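PDB 3X17: endoglucanase from Uncultured bacterium, which hydrolyses internal beta-1,4-glucosidic bonds of cellulose as a glycoside hydrolase family 9 endoglucanase. Local coordinates for residues Y127-G133 / T171-A177; I140-S144 / V501-G505; D179-Y183 / W252-P258; L230-F234 / A278-W282. The contacts are given in a common frame with arbitrary orientation. Residues are numbered along the deposited sequence.

Contact 1. Residues Y127-G133 / T171-A177; sequences YYLQRCG and TGGWHDA. With ZN (zinc ion), chain C.
Y127 sets the edge of its ring toward the face of the W174 indole, with the Y127 ring and the W174 six-membered ring 5.3 Å apart at their centroids and their planes at 54°. Both side chains take chi1 m. A weakly bonded helical end covers Y127 to Q130, and the chain then extends through R131 and C132. It lies beside 171-177, R131 opposite W174 with CA atoms 4.3 Å apart in a single beta bridge. H175 N donates to Q130 O (2.7 Å) and C132 N to G173 O (2.9 Å). Q130 NE2 adds two bonds, to H175 O (2.9 Å) and to A177 O (3.1 Å). G172 and G173 have positive phi. This pairing brings C132 SG (chi1 t) and H175 NE2 (chi1 m) to 2.2 and 2.1 Å from ZN. D148 and H149 complete the ion's Cys-Asp-His-His shell, a zinc site within the family 9 domain, joining the end of helix 115-130 to the loop before strand 182-183.

Contact 2. Residues I140-S144 / V501-G505; sequences ITGVS and VMVPG
Apolar contacts carry most of this meeting of two irregular segments, which bury 222 Å² together. V143 is central, with chi1 t. V143 CG2 lies 4.0 Å from V501 CG1 and 3.8 Å from V503 CG2. The same V143 CG2 is 3.7 Å from the backbone M502 O. V501 and V503 are also t. The nearest CA atoms, those of V143 and V501, are 6.2 Å apart. V501 CG1 also rests 3.8 Å from T141 O and 3.8 Å from G142 O, so one methyl rests against two successive carbonyl oxygens. G142 has phi/psi of 79/-4, a conformation that suits a residue without CB. At the other end, T141 OG1 touches the ring of P504, 3.5 Å from P504 CG.

The contact joins two loops of the family 9 domain that are far apart in sequence. Segment 140-144 leads into strand 144-145 of a two-stranded antiparallel sheet, and 501-505 follows helix 494-499. L495 of that helix also touches V143, and L129 of helix 115-130 touches V503.

The polar link is indirect. One water donates to T141 O (2.5 Å) and to M502 O (2.6 Å), bridging the two backbones. The end of the M502 side chain leads away, and the side chain touches T481 and P491. Backbone polar groups of 501-505 find further partners nearby: V503 O accepts from T481, and G505 O from N546.

Contact 3. Residues D179-Y183 / W252-P258; sequences DYGKY and WPGMIRP
D179 comes first, D179 CB lying 3.8 Å from CZ3 at the edge of the W252 indole. D179 (chi1 p) turns its carboxylate back into its own segment, where D179 OD2 accepts from Y183 OH (2.8 Å) and, weakly, from G181 N (3.2 Å). Y180 (chi1 m) makes the main contact. Y180 OH donates to I256 O at 2.8 Å. P258 covers one ring face in a CH-pi contact, P258 CB 3.8 Å from the Y180 ring centroid and 14° off the normal. Y180 CD2 also lies 4.4 Å from P253 CG. The Y180 ring also meets H175, a zinc ligand, so this tyrosine lies beside the metal site. Y183 (chi1 m) reaches W252 more loosely, Y183 OH to W252 CH2 at 4.5 Å. Segment 252-258 is irregular, with an inverse gamma turn at M255. Strand 182-183 pairs with strand 243-249, which the loop 252-258 follows. R494 and L495 of helix 494-499 touch Y180, and Y183 holds the N-cap position, right before helix 184-200.

Contact 4. Residues L230-F234 / A278-W282; sequences LEWLF and AAAAW
A278 opens the helical segment 278-282 with its CB pointing toward the other helix, A278 CB 4.1 Å from L233 CD1. The CA atoms of A278 and L233 are 6.9 Å apart. A279 and A280 lie on another side of the helix, where they touch W342, A343 and E346 of helix 337-351. One turn on from A278, A281 again points toward helix 230-234, with A281 CB 4.2 Å from L230 CD2. W282 ends the segment and buries the most surface, 107 Å² of its own. W282 CA is 7.1 Å from L230 CA. With chi1 m and chi2 -34°, the indole reaches across to the other helix. W282 CZ2 lies 3.5 Å from L233 CB, and W282 CD1 is 4.1 Å from L230 CD2. F234 (chi1 m) puts its CE1 over one face of the indole. The F234 ring and the W282 five-membered ring are 4.5 Å apart at their centroids, with planes at 20°, but they are slid apart and barely overlap.

The local axes pass 10.9 Å apart and cross at -135°, so these segments run obliquely antiparallel. They belong to helices 221-235 and 272-288 of the (alpha/alpha)6 barrel. A303 of helix 294-312 touches both F234 and W282. Small alanines face leucines while one large indole spans the gap, so the join is apolar and aromatic, without direct hydrogen bonding between these segments.

Overall arrangement
Contacts 1 and 4 are buried, whereas contacts 2 and 3 are partly open to solvent. Contact 4 joins two barrel helices by apolar and aromatic surfaces. The other three involve loops and mix apolar packing with polar links: backbone bonds and zinc in contact 1, a water bridge in contact 2, a tyrosine hydroxyl in contact 3. Helix 494-499 borders contacts 2 and 3, its L495 touching V143 and Y180. Contacts 1 and 3 adjoin: D176 N probably donates to G181 O, and K182 NZ to G172 O. L129 of contact 1 packs on V503 of contact 2. W232 of contact 4 reaches T171 and G173 of contact 1 and K182 of contact 3. Contacts 2 and 4 do not touch.

Contact 1. Residues Y127-G133 / T171-A177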
loop_
_atom_site.group_PDB
_atom_site.type_symbol
_atom_site.label_atom_id
_atom_site.label_comp_id
_atom_site.label_asym_id
_atom_site.label_seq_id
_atom_site.Cartn_x
_atom_site.Cartn_y
_atom_site.Cartn_z
ATOM N N TYR A 127 -1.536 -11.157 -0.129
ATOM C CA TYR A 127 -0.812 -11.415 -1.374
ATOM C C TYR A 127 -0.877 -12.904 -1.756
ATOM O O TYR A 127 -1.071 -13.260 -2.924
ATOM C CB TYR A 127 0.657 -10.959 -1.259
ATOM C CG TYR A 127 0.809 -9.456 -1.200
ATOM C CD1 TYR A 127 0.737 -8.703 -2.343
ATOM C CD2 TYR A 127 0.920 -8.790 0.014
ATOM C CE1 TYR A 127 0.719 -7.322 -2.295
ATOM C CE2 TYR A 127 0.968 -7.400 0.067
ATOM C CZ TYR A 127 0.883 -6.675 -1.097
ATOM O OH TYR A 127 0.944 -5.292 -1.083
ATOM N N TYR A 128 -0.672 -13.775 -0.777
ATOM C CA TYR A 128 -0.750 -15.209 -1.030
ATOM C C TYR A 128 -2.114 -15.533 -1.629
ATOM O O TYR A 128 -2.221 -16.335 -2.523
ATOM C CB TYR A 128 -0.519 -16.017 0.269
ATOM C CG TYR A 128 -0.980 -17.460 0.216
ATOM C CD1 TYR A 128 -0.420 -18.361 -0.687
ATOM C CD2 TYR A 128 -1.885 -17.950 1.167
ATOM C CE1 TYR A 128 -0.791 -19.709 -0.685
ATOM C CE2 TYR A 128 -2.305 -19.251 1.141
ATOM C CZ TYR A 128 -1.726 -20.143 0.241
ATOM O OH TYR A 128 -2.105 -21.463 0.274
ATOM N N LEU A 129 -3.134 -14.809 -1.201
ATOM C CA LEU A 129 -4.495 -15.125 -1.603
ATOM C C LEU A 129 -4.805 -14.501 -2.974
ATOM O O LEU A 129 -5.833 -14.804 -3.597
ATOM C CB LEU A 129 -5.454 -14.587 -0.542
ATOM C CG LEU A 129 -5.826 -15.476 0.651
ATOM C CD1 LEU A 129 -5.030 -16.791 0.798
ATOM C CD2 LEU A 129 -5.980 -14.715 1.942
ATOM N N GLN A 130 -3.923 -13.614 -3.420
ATOM C CA GLN A 130 -4.014 -12.996 -4.751
ATOM C C GLN A 130 -3.175 -13.707 -5.816
ATOM O O GLN A 130 -3.177 -13.296 -6.976
ATOM C CB GLN A 130 -3.573 -11.531 -4.687
ATOM C CG GLN A 130 -4.482 -10.618 -3.870
ATOM C CD GLN A 130 -5.695 -10.142 -4.644
ATOM O OE1 GLN A 130 -6.831 -10.471 -4.305
ATOM N NE2 GLN A 130 -5.458 -9.424 -5.731
ATOM N N ARG A 131 -2.380 -14.696 -5.424
ATOM C CA ARG A 131 -1.502 -15.385 -6.381
ATOM C C ARG A 131 -2.250 -15.967 -7.582
ATOM O O ARG A 131 -3.385 -16.408 -7.460
ATOM C CB ARG A 131 -0.702 -16.491 -5.716
ATOM C CG ARG A 131 0.370 -16.011 -4.742
ATOM C CD ARG A 131 1.156 -17.229 -4.122
ATOM N NE ARG A 131 2.077 -16.799 -3.060
ATOM C CZ ARG A 131 2.942 -17.603 -2.437
ATOM N NH1 ARG A 131 2.996 -18.898 -2.747
ATOM N NH2 ARG A 131 3.765 -17.115 -1.504
ATOM N N CYS A 132 -1.621 -15.892 -8.750
ATOM C CA CYS A 132 -2.224 -16.335 -10.004
ATOM C C CYS A 132 -1.448 -17.554 -10.462
ATOM O O CYS A 132 -0.252 -17.667 -10.183
ATOM C CB CYS A 132 -2.081 -15.238 -11.050
ATOM S SG CYS A 132 -2.764 -15.541 -12.711
ATOM N N GLY A 133 -2.140 -18.510 -11.079
ATOM C CA GLY A 133 -1.448 -19.611 -11.725
ATOM C C GLY A 133 -1.217 -20.785 -10.790
ATOM O O GLY A 133 -0.340 -21.614 -11.020
ATOM N N THR A 171 3.429 -17.409 -16.446
ATOM C CA THR A 171 2.497 -17.827 -15.453
ATOM C C THR A 171 2.936 -17.308 -14.064
ATOM O O THR A 171 4.014 -16.868 -13.936
ATOM C CB THR A 171 2.430 -19.355 -15.552
ATOM O OG1 THR A 171 1.252 -19.817 -14.939
ATOM C CG2 THR A 171 3.613 -19.986 -14.942
ATOM N N GLY A 172 2.083 -17.347 -13.057
ATOM C CA GLY A 172 2.462 -16.957 -11.679
ATOM C C GLY A 172 2.184 -15.480 -11.396
ATOM O O GLY A 172 1.381 -14.862 -12.089
ATOM N N GLY A 173 2.909 -14.888 -10.443
ATOM C CA GLY A 173 2.651 -13.498 -10.043
ATOM C C GLY A 173 1.359 -13.305 -9.261
ATOM O O GLY A 173 0.765 -14.281 -8.761
ATOM N N TRP A 174 0.958 -12.042 -9.090
ATOM C CA TRP A 174 -0.244 -11.699 -8.313
ATOM C C TRP A 174 -1.345 -11.141 -9.199
ATOM O O TRP A 174 -1.089 -10.211 -9.973
ATOM C CB TRP A 174 0.073 -10.615 -7.270
ATOM C CG TRP A 174 1.133 -10.989 -6.244
ATOM C CD1 TRP A 174 1.141 -12.085 -5.433
ATOM C CD2 TRP A 174 2.346 -10.263 -5.956
ATOM N NE1 TRP A 174 2.283 -12.089 -4.656
ATOM C CE2 TRP A 174 3.025 -10.970 -4.938
ATOM C CE3 TRP A 174 2.895 -9.062 -6.423
ATOM C CZ2 TRP A 174 4.232 -10.516 -4.380
ATOM C CZ3 TRP A 174 4.099 -8.599 -5.851
ATOM C CH2 TRP A 174 4.752 -9.340 -4.848
ATOM N N HIS A 175 -2.586 -11.601 -9.002
ATOM C CA HIS A 175 -3.739 -10.819 -9.464
ATOM C C HIS A 175 -3.626 -9.411 -8.893
ATOM O O HIS A 175 -3.329 -9.249 -7.703
ATOM C CB HIS A 175 -5.062 -11.450 -9.031
ATOM C CG HIS A 175 -5.303 -12.801 -9.614
ATOM N ND1 HIS A 175 -5.962 -13.797 -8.927
ATOM C CD2 HIS A 175 -4.908 -13.352 -10.793
ATOM C CE1 HIS A 175 -6.024 -14.883 -9.683
ATOM N NE2 HIS A 175 -5.395 -14.636 -10.819
ATOM N N ASP A 176 -3.804 -8.410 -9.752
ATOM C CA ASP A 176 -3.405 -7.033 -9.437
ATOM C C ASP A 176 -4.304 -6.453 -8.362
ATOM O O ASP A 176 -3.876 -5.616 -7.561
ATOM C CB ASP A 176 -3.475 -6.136 -10.680
ATOM C CG ASP A 176 -2.877 -4.733 -10.437
ATOM O OD1 ASP A 176 -1.666 -4.676 -10.171
ATOM O OD2 ASP A 176 -3.605 -3.699 -10.520
ATOM N N ALA A 177 -5.579 -6.818 -8.397
ATOM C CA ALA A 177 -6.592 -6.044 -7.697
ATOM C C ALA A 177 -7.856 -6.858 -7.556
ATOM O O ALA A 177 -7.810 -7.985 -7.087
ATOM C CB ALA A 177 -6.860 -4.738 -8.453
HETATM ZN ZN ZN C . -4.845 -15.966 -12.299
#

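Contact 2. Residues I140-S144 / V501-G505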
loop_
_atom_site.group_PDB
_atom_site.type_symbol
_atom_site.label_atom_id
_atom_site.label_comp_id
_atom_site.label_asym_id
_atom_site.label_seq_id
_atom_site.Cartn_x
_atom_site.Cartn_y
_atom_site.Cartn_z
ATOM N N ILE A 140 -7.498 -21.705 6.616
ATOM C CA ILE A 140 -7.585 -20.573 7.542
ATOM C C ILE A 140 -8.716 -19.608 7.156
ATOM O O ILE A 140 -9.473 -19.111 7.999
ATOM C CB ILE A 140 -6.260 -19.827 7.619
ATOM C CG1 ILE A 140 -5.202 -20.734 8.261
ATOM C CG2 ILE A 140 -6.442 -18.533 8.411
ATOM C CD1 ILE A 140 -3.766 -20.253 8.078
ATOM N N THR A 141 -8.948 -19.525 5.862
ATOM C CA THR A 141 -9.599 -18.384 5.271
ATOM C C THR A 141 -10.884 -18.898 4.575
ATOM O O THR A 141 -11.907 -18.201 4.476
ATOM C CB THR A 141 -8.574 -17.802 4.276
ATOM O OG1 THR A 141 -8.199 -16.460 4.636
ATOM C CG2 THR A 141 -9.007 -17.916 2.948
ATOM N N GLY A 142 -10.844 -20.172 4.198
ATOM C CA GLY A 142 -11.854 -20.758 3.327
ATOM C C GLY A 142 -11.675 -20.446 1.850
ATOM O O GLY A 142 -12.450 -20.898 1.040
ATOM N N VAL A 143 -10.698 -19.620 1.494
ATOM C CA VAL A 143 -10.573 -19.197 0.103
ATOM C C VAL A 143 -10.065 -20.371 -0.755
ATOM O O VAL A 143 -9.118 -21.088 -0.362
ATOM C CB VAL A 143 -9.622 -17.953 -0.009
ATOM C CG1 VAL A 143 -9.180 -17.695 -1.450
ATOM C CG2 VAL A 143 -10.289 -16.716 0.590
ATOM N N SER A 144 -10.740 -20.619 -1.875
ATOM C CA SER A 144 -10.338 -21.697 -2.771
ATOM C C SER A 144 -10.685 -21.435 -4.222
ATOM O O SER A 144 -11.753 -20.910 -4.550
ATOM C CB SER A 144 -10.919 -23.047 -2.328
ATOM O OG SER A 144 -12.309 -23.097 -2.578
ATOM N N VAL A 501 -16.927 -15.912 -0.577
ATOM C CA VAL A 501 -15.947 -16.042 0.509
ATOM C C VAL A 501 -15.030 -14.805 0.588
ATOM O O VAL A 501 -14.332 -14.487 -0.387
ATOM C CB VAL A 501 -15.071 -17.286 0.304
ATOM C CG1 VAL A 501 -14.134 -17.471 1.505
ATOM C CG2 VAL A 501 -15.965 -18.557 0.103
ATOM N N MET A 502 -15.038 -14.104 1.723
ATOM C CA MET A 502 -14.172 -12.922 1.898
ATOM C C MET A 502 -12.696 -13.291 1.820
ATOM O O MET A 502 -12.231 -14.253 2.473
ATOM C CB MET A 502 -14.431 -12.221 3.235
ATOM C CG MET A 502 -13.735 -10.847 3.352
ATOM S SD MET A 502 -13.937 -9.703 1.952
ATOM C CE MET A 502 -15.692 -9.339 2.029
ATOM N N VAL A 503 -11.954 -12.521 1.031
ATOM C CA VAL A 503 -10.510 -12.479 1.169
ATOM C C VAL A 503 -10.107 -11.380 2.161
ATOM O O VAL A 503 -10.265 -10.182 1.886
ATOM C CB VAL A 503 -9.813 -12.241 -0.170
ATOM C CG1 VAL A 503 -8.295 -12.099 0.054
ATOM C CG2 VAL A 503 -10.125 -13.397 -1.162
ATOM N N PRO A 504 -9.581 -11.789 3.328
ATOM C CA PRO A 504 -9.266 -10.819 4.370
ATOM C C PRO A 504 -7.922 -10.112 4.122
ATOM O O PRO A 504 -7.038 -10.666 3.451
ATOM C CB PRO A 504 -9.228 -11.681 5.646
ATOM C CG PRO A 504 -8.801 -13.051 5.167
ATOM C CD PRO A 504 -9.238 -13.172 3.713
ATOM N N GLY A 505 -7.792 -8.890 4.635
ATOM C CA GLY A 505 -6.512 -8.206 4.714
ATOM C C GLY A 505 -6.266 -7.282 3.528
ATOM O O GLY A 505 -5.170 -6.699 3.396
HETATM O O HOH W 1 -12.893 -15.881 4.390
#

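Contact 3. Residues D179-Y183 / W252-P258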
loop_
_atom_site.group_PDB
_atom_site.type_symbol
_atom_site.label_atom_id
_atom_site.label_comp_id
_atom_site.label_asym_id
_atom_site.label_seq_id
_atom_site.Cartn_x
_atom_site.Cartn_y
_atom_site.Cartn_z
ATOM N N ASP A 179 -9.516 -7.426 -10.440
ATOM C CA ASP A 179 -9.433 -8.179 -11.678
ATOM C C ASP A 179 -8.317 -9.198 -11.560
ATOM O O ASP A 179 -7.777 -9.446 -10.460
ATOM C CB ASP A 179 -9.149 -7.249 -12.869
ATOM C CG ASP A 179 -7.813 -6.537 -12.740
ATOM O OD1 ASP A 179 -7.498 -6.110 -11.613
ATOM O OD2 ASP A 179 -7.079 -6.428 -13.743
ATOM N N TYR A 180 -7.957 -9.783 -12.696
ATOM C CA TYR A 180 -6.961 -10.853 -12.714
ATOM C C TYR A 180 -5.781 -10.507 -13.601
ATOM O O TYR A 180 -4.859 -11.321 -13.770
ATOM C CB TYR A 180 -7.584 -12.186 -13.177
ATOM C CG TYR A 180 -8.725 -12.671 -12.299
ATOM C CD1 TYR A 180 -8.599 -12.696 -10.908
ATOM C CD2 TYR A 180 -9.913 -13.134 -12.855
ATOM C CE1 TYR A 180 -9.638 -13.134 -10.095
ATOM C CE2 TYR A 180 -10.937 -13.622 -12.043
ATOM C CZ TYR A 180 -10.801 -13.609 -10.673
ATOM O OH TYR A 180 -11.842 -14.053 -9.855
ATOM N N GLY A 181 -5.756 -9.275 -14.099
ATOM C CA GLY A 181 -4.587 -8.776 -14.815
ATOM C C GLY A 181 -3.344 -8.754 -13.939
ATOM O O GLY A 181 -3.427 -8.726 -12.719
ATOM N N LYS A 182 -2.184 -8.906 -14.563
ATOM C CA LYS A 182 -0.922 -8.873 -13.840
ATOM C C LYS A 182 -0.068 -7.803 -14.504
ATOM O O LYS A 182 -0.027 -7.698 -15.717
ATOM C CB LYS A 182 -0.232 -10.226 -13.926
ATOM C CG LYS A 182 -1.148 -11.408 -13.490
ATOM C CD LYS A 182 -0.386 -12.724 -13.390
ATOM C CE LYS A 182 0.214 -13.148 -14.725
ATOM N NZ LYS A 182 0.601 -14.621 -14.699
ATOM N N TYR A 183 0.458 -6.892 -13.714
ATOM C CA TYR A 183 0.964 -5.652 -14.298
ATOM C C TYR A 183 2.323 -5.394 -13.711
ATOM O O TYR A 183 2.471 -5.373 -12.497
ATOM C CB TYR A 183 0.057 -4.496 -13.912
ATOM C CG TYR A 183 -1.370 -4.638 -14.326
ATOM C CD1 TYR A 183 -2.279 -5.267 -13.486
ATOM C CD2 TYR A 183 -1.853 -3.977 -15.460
ATOM C CE1 TYR A 183 -3.612 -5.287 -13.771
ATOM C CE2 TYR A 183 -3.212 -3.968 -15.753
ATOM C CZ TYR A 183 -4.076 -4.662 -14.938
ATOM O OH TYR A 183 -5.422 -4.699 -15.233
ATOM N N TRP A 252 -12.464 -7.650 -20.080
ATOM C CA TRP A 252 -12.675 -7.716 -18.647
ATOM C C TRP A 252 -13.570 -8.915 -18.385
ATOM O O TRP A 252 -14.659 -8.992 -18.944
ATOM C CB TRP A 252 -13.373 -6.450 -18.147
ATOM C CG TRP A 252 -12.535 -5.197 -18.251
ATOM C CD1 TRP A 252 -12.602 -4.244 -19.225
ATOM C CD2 TRP A 252 -11.546 -4.746 -17.314
ATOM N NE1 TRP A 252 -11.712 -3.235 -18.957
ATOM C CE2 TRP A 252 -11.031 -3.526 -17.808
ATOM C CE3 TRP A 252 -11.051 -5.249 -16.102
ATOM C CZ2 TRP A 252 -10.052 -2.788 -17.127
ATOM C CZ3 TRP A 252 -10.058 -4.525 -15.428
ATOM C CH2 TRP A 252 -9.592 -3.294 -15.938
ATOM N N PRO A 253 -13.094 -9.868 -17.559
ATOM C CA PRO A 253 -13.944 -10.925 -17.057
ATOM C C PRO A 253 -15.129 -10.344 -16.302
ATOM O O PRO A 253 -15.037 -9.245 -15.742
ATOM C CB PRO A 253 -13.040 -11.679 -16.094
ATOM C CG PRO A 253 -11.630 -11.233 -16.435
ATOM C CD PRO A 253 -11.769 -9.854 -16.914
ATOM N N GLY A 254 -16.215 -11.106 -16.237
ATOM C CA GLY A 254 -17.295 -10.782 -15.328
ATOM C C GLY A 254 -16.913 -11.100 -13.893
ATOM O O GLY A 254 -15.747 -11.413 -13.593
ATOM N N MET A 255 -17.911 -11.069 -13.014
ATOM C CA MET A 255 -17.712 -11.468 -11.639
ATOM C C MET A 255 -17.661 -12.975 -11.519
ATOM O O MET A 255 -18.561 -13.582 -10.959
ATOM C CB MET A 255 -18.830 -10.898 -10.762
ATOM C CG MET A 255 -18.744 -9.376 -10.608
ATOM S SD MET A 255 -17.372 -8.937 -9.500
ATOM C CE MET A 255 -16.830 -7.402 -10.263
ATOM N N ILE A 256 -16.584 -13.579 -12.010
ATOM C CA ILE A 256 -16.456 -15.025 -11.989
ATOM C C ILE A 256 -15.135 -15.393 -11.319
ATOM O O ILE A 256 -14.252 -14.536 -11.173
ATOM C CB ILE A 256 -16.446 -15.595 -13.435
ATOM C CG1 ILE A 256 -15.086 -15.323 -14.092
ATOM C CG2 ILE A 256 -17.626 -15.058 -14.247
ATOM C CD1 ILE A 256 -15.084 -15.191 -15.619
ATOM N N ARG A 257 -14.975 -16.676 -11.000
ATOM C CA ARG A 257 -13.712 -17.229 -10.500
ATOM C C ARG A 257 -12.596 -17.142 -11.536
ATOM O O ARG A 257 -12.863 -17.136 -12.739
ATOM C CB ARG A 257 -13.875 -18.700 -10.108
ATOM C CG ARG A 257 -14.819 -18.943 -8.953
ATOM C CD ARG A 257 -15.453 -20.343 -9.046
ATOM N NE ARG A 257 -16.560 -20.477 -8.103
ATOM C CZ ARG A 257 -16.402 -20.566 -6.784
ATOM N NH1 ARG A 257 -15.181 -20.554 -6.269
ATOM N NH2 ARG A 257 -17.462 -20.651 -5.980
ATOM N N PRO A 258 -11.333 -17.185 -11.070
ATOM C CA PRO A 258 -10.213 -17.019 -11.995
ATOM C C PRO A 258 -10.052 -18.216 -12.926
ATOM O O PRO A 258 -9.544 -18.053 -14.034
ATOM C CB PRO A 258 -8.997 -16.886 -11.073
ATOM C CG PRO A 258 -9.391 -17.486 -9.801
ATOM C CD PRO A 258 -10.889 -17.279 -9.665
#

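Contact 4. Residues L230-F234 / A278-W282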
loop_
_atom_site.group_PDB
_atom_site.type_symbol
_atom_site.label_atom_id
_atom_site.label_comp_id
_atom_site.label_asym_id
_atom_site.label_seq_id
_atom_site.Cartn_x
_atom_site.Cartn_y
_atom_site.Cartn_z
ATOM N N LEU A 230 8.610 -11.537 -7.780
ATOM C CA LEU A 230 9.819 -11.250 -8.545
ATOM C C LEU A 230 10.093 -12.319 -9.602
ATOM O O LEU A 230 10.638 -12.017 -10.681
ATOM C CB LEU A 230 11.015 -11.148 -7.612
ATOM C CG LEU A 230 10.937 -9.989 -6.603
ATOM C CD1 LEU A 230 12.220 -10.007 -5.812
ATOM C CD2 LEU A 230 10.802 -8.681 -7.391
ATOM N N GLU A 231 9.759 -13.570 -9.269
ATOM C CA GLU A 231 9.914 -14.681 -10.220
ATOM C C GLU A 231 9.007 -14.552 -11.443
ATOM O O GLU A 231 9.404 -14.879 -12.572
ATOM C CB GLU A 231 9.737 -16.021 -9.509
ATOM C CG GLU A 231 10.974 -16.331 -8.676
ATOM C CD GLU A 231 10.981 -17.707 -8.019
ATOM O OE1 GLU A 231 9.893 -18.201 -7.642
ATOM O OE2 GLU A 231 12.100 -18.244 -7.778
ATOM N N TRP A 232 7.850 -13.945 -11.233
ATOM C CA TRP A 232 7.002 -13.543 -12.344
ATOM C C TRP A 232 7.583 -12.437 -13.196
ATOM O O TRP A 232 7.560 -12.523 -14.416
ATOM C CB TRP A 232 5.614 -13.156 -11.865
ATOM C CG TRP A 232 4.757 -12.843 -13.013
ATOM C CD1 TRP A 232 4.339 -13.712 -13.983
ATOM C CD2 TRP A 232 4.309 -11.543 -13.420
ATOM N NE1 TRP A 232 3.597 -13.046 -14.924
ATOM C CE2 TRP A 232 3.608 -11.708 -14.635
ATOM C CE3 TRP A 232 4.359 -10.276 -12.839
ATOM C CZ2 TRP A 232 2.999 -10.654 -15.289
ATOM C CZ3 TRP A 232 3.754 -9.215 -13.503
ATOM C CH2 TRP A 232 3.101 -9.413 -14.723
ATOM N N LEU A 233 8.151 -11.408 -12.560
ATOM C CA LEU A 233 8.986 -10.439 -13.274
ATOM C C LEU A 233 10.069 -11.057 -14.180
ATOM O O LEU A 233 10.280 -10.576 -15.302
ATOM C CB LEU A 233 9.619 -9.414 -12.309
ATOM C CG LEU A 233 8.685 -8.490 -11.510
ATOM C CD1 LEU A 233 9.479 -7.333 -10.846
ATOM C CD2 LEU A 233 7.503 -7.927 -12.384
ATOM N N PHE A 234 10.812 -12.056 -13.681
ATOM C CA PHE A 234 11.768 -12.764 -14.530
ATOM C C PHE A 234 11.094 -13.253 -15.830
ATOM O O PHE A 234 11.651 -13.095 -16.918
ATOM C CB PHE A 234 12.418 -13.968 -13.811
ATOM C CG PHE A 234 13.307 -13.590 -12.651
ATOM C CD1 PHE A 234 14.146 -12.472 -12.714
ATOM C CD2 PHE A 234 13.372 -14.413 -11.527
ATOM C CE1 PHE A 234 14.951 -12.125 -11.622
ATOM C CE2 PHE A 234 14.257 -14.133 -10.476
ATOM C CZ PHE A 234 15.030 -12.977 -10.514
ATOM N N ALA A 278 11.721 -2.902 -12.646
ATOM C CA ALA A 278 12.039 -4.284 -12.338
ATOM C C ALA A 278 13.513 -4.374 -11.978
ATOM O O ALA A 278 13.883 -5.083 -11.057
ATOM C CB ALA A 278 11.710 -5.184 -13.526
ATOM N N ALA A 279 14.352 -3.624 -12.687
ATOM C CA ALA A 279 15.757 -3.515 -12.309
ATOM C C ALA A 279 15.900 -3.121 -10.855
ATOM O O ALA A 279 16.672 -3.721 -10.130
ATOM C CB ALA A 279 16.543 -2.511 -13.230
ATOM N N ALA A 280 15.173 -2.095 -10.436
ATOM C CA ALA A 280 15.321 -1.574 -9.078
ATOM C C ALA A 280 14.902 -2.644 -8.056
ATOM O O ALA A 280 15.629 -2.942 -7.101
ATOM C CB ALA A 280 14.504 -0.270 -8.896
ATOM N N ALA A 281 13.773 -3.281 -8.300
ATOM C CA ALA A 281 13.246 -4.235 -7.325
ATOM C C ALA A 281 14.152 -5.440 -7.216
ATOM O O ALA A 281 14.465 -5.885 -6.106
ATOM C CB ALA A 281 11.829 -4.651 -7.680
ATOM N N TRP A 282 14.619 -5.930 -8.362
ATOM C CA TRP A 282 15.566 -7.038 -8.402
ATOM C C TRP A 282 16.884 -6.690 -7.692
ATOM O O TRP A 282 17.497 -7.558 -7.076
ATOM C CB TRP A 282 15.915 -7.416 -9.836
ATOM C CG TRP A 282 14.858 -8.161 -10.559
ATOM C CD1 TRP A 282 13.972 -9.071 -10.033
ATOM C CD2 TRP A 282 14.573 -8.083 -11.961
ATOM N NE1 TRP A 282 13.119 -9.517 -11.018
ATOM C CE2 TRP A 282 13.501 -8.972 -12.220
ATOM C CE3 TRP A 282 15.085 -7.315 -13.014
ATOM C CZ2 TRP A 282 12.951 -9.128 -13.493
ATOM C CZ3 TRP A 282 14.517 -7.459 -14.288
ATOM C CH2 TRP A 282 13.489 -8.371 -14.518
#